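PDB 6HVG: alternansucrase from Leuconostoc mesenteroides, which belongs to the glycoside hydrolase family 70 enzymes, large multidomain proteins that combine a TIM-barrel catalytic core with cell-wall-binding-type repeats. Local coordinates for residues Tyr398-Phe403 with Asn1272-Asn1277. Residues are numbered along the deposited sequence; the frame is centred on the assembly and turned at random.
Sequences YDKSSF and NIAKTN
D399 and I1273 bring two irregular segments together, their CA atoms 4.8 Å apart, and show how chain regions 869 residues distant in sequence can pack mainly around one aliphatic side chain. The loop between helix 390-393 and strand 415-416 here meets the one between strands 1248-1252 and 1291-1292, which falls within the glycosyl hydrolase family 70 sequence range. No hydrogen bond joins the two segments; the backbones meet through a CA-H...O contact, D399 CA lying 3.5 Å from I1273 O with 167° at the hydrogen. Segment 398-403 turns back on itself, the amides of S402 and F403 both bonding weakly to D399 O.

Into this turn reaches I1273. A chi1 of 47° sets CG1 over the backbone, flanked by N and C. Its CD1 ends 3.3 Å from F403 CB and 3.4 Å from D399 O. The CG2 branch meets the F403 ring obliquely, 3.9 Å from CD2. The extended chain of K400 brings CE to 4.2 Å from A1274 CB, a looser apolar touch at the solvent-exposed margin. N1272 OD1 holds the A1274 amide at 3.0 Å in an Asx turn, while D399 turns its carboxylate to S397 OG.

S402 bonds to R417, just after strand 415-416. Between the two segments, cohesion rests on van der Waals packing around buried I1273 and F403, supplemented by the CA-H...O contact; the loops as wholes are also tied by an I1273-G408 backbone hydrogen bond.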
# COMPACT_ATOMS: atom_id res chain seq x y z
N TYR A 398 25.95 36.71 10.30
CA TYR A 398 24.63 36.16 10.62
C TYR A 398 23.68 36.24 9.42
O TYR A 398 22.69 36.97 9.45
CB TYR A 398 24.03 36.88 11.84
CG TYR A 398 25.02 37.14 12.96
CD1 TYR A 398 25.96 36.18 13.32
CD2 TYR A 398 24.97 38.32 13.69
CE1 TYR A 398 26.86 36.41 14.36
CE2 TYR A 398 25.86 38.55 14.74
CZ TYR A 398 26.81 37.59 15.07
OH TYR A 398 27.72 37.81 16.09
N ASP A 399 23.99 35.48 8.37
CA ASP A 399 23.24 35.55 7.11
C ASP A 399 23.57 34.37 6.19
O ASP A 399 24.35 33.49 6.56
CB ASP A 399 23.51 36.90 6.39
CG ASP A 399 24.99 37.17 6.16
OD1 ASP A 399 25.78 36.19 6.09
OD2 ASP A 399 25.36 38.36 6.08
N LYS A 400 22.96 34.35 5.01
CA LYS A 400 23.09 33.22 4.09
C LYS A 400 24.52 32.99 3.59
O LYS A 400 24.84 31.88 3.16
CB LYS A 400 22.14 33.40 2.90
CG LYS A 400 20.68 33.40 3.31
CD LYS A 400 19.71 33.32 2.13
CE LYS A 400 18.27 33.30 2.64
NZ LYS A 400 17.27 32.85 1.64
N SER A 401 25.39 34.01 3.67
CA SER A 401 26.80 33.83 3.30
C SER A 401 27.49 32.79 4.16
O SER A 401 28.10 31.85 3.65
CB SER A 401 27.58 35.13 3.44
OG SER A 401 27.17 36.07 2.47
N SER A 402 27.36 32.97 5.47
CA SER A 402 28.10 32.16 6.45
C SER A 402 27.35 30.92 6.95
O SER A 402 27.91 30.16 7.74
CB SER A 402 28.48 33.03 7.65
OG SER A 402 29.45 33.97 7.27
N PHE A 403 26.12 30.71 6.48
CA PHE A 403 25.30 29.56 6.92
C PHE A 403 24.65 28.83 5.76
O PHE A 403 23.91 29.44 5.00
CB PHE A 403 24.18 30.04 7.84
CG PHE A 403 24.58 30.26 9.27
CD1 PHE A 403 24.79 29.19 10.10
CD2 PHE A 403 24.69 31.56 9.78
CE1 PHE A 403 25.14 29.40 11.41
CE2 PHE A 403 25.03 31.77 11.09
CZ PHE A 403 25.25 30.69 11.91
N ASN A 1272 16.77 31.29 12.40
CA ASN A 1272 16.67 31.88 11.07
C ASN A 1272 17.68 33.00 10.84
O ASN A 1272 18.03 33.73 11.77
CB ASN A 1272 15.24 32.39 10.82
CG ASN A 1272 14.91 32.48 9.33
OD1 ASN A 1272 15.20 33.48 8.69
ND2 ASN A 1272 14.33 31.42 8.79
N ILE A 1273 18.11 33.15 9.59
CA ILE A 1273 19.14 34.14 9.21
C ILE A 1273 18.84 34.90 7.91
O ILE A 1273 19.72 35.52 7.34
CB ILE A 1273 20.50 33.45 9.03
CG1 ILE A 1273 20.32 32.20 8.18
CG2 ILE A 1273 21.12 33.11 10.38
CD1 ILE A 1273 21.48 31.90 7.28
N ALA A 1274 17.59 34.87 7.44
CA ALA A 1274 17.25 35.38 6.11
C ALA A 1274 17.32 36.90 6.05
O ALA A 1274 17.92 37.46 5.12
CB ALA A 1274 15.88 34.89 5.69
N LYS A 1275 16.72 37.55 7.03
CA LYS A 1275 16.70 39.01 7.10
C LYS A 1275 17.39 39.46 8.39
O LYS A 1275 17.03 39.00 9.48
CB LYS A 1275 15.27 39.52 7.06
CG LYS A 1275 14.54 39.20 5.77
CD LYS A 1275 13.13 39.78 5.79
CE LYS A 1275 12.21 39.01 4.85
NZ LYS A 1275 10.78 39.24 5.19
N THR A 1276 18.35 40.36 8.25
CA THR A 1276 19.17 40.87 9.37
C THR A 1276 18.38 41.47 10.55
O THR A 1276 18.89 41.51 11.68
CB THR A 1276 20.26 41.89 8.89
OG1 THR A 1276 19.72 42.77 7.89
CG2 THR A 1276 21.47 41.16 8.30
N ASN A 1277 17.14 41.92 10.31
CA ASN A 1277 16.29 42.48 11.38
C ASN A 1277 15.51 41.44 12.22
O ASN A 1277 14.86 41.80 13.20
CB ASN A 1277 15.32 43.55 10.80
CG ASN A 1277 15.98 44.93 10.68
OD1 ASN A 1277 16.06 45.49 9.58
ND2 ASN A 1277 16.45 45.47 11.79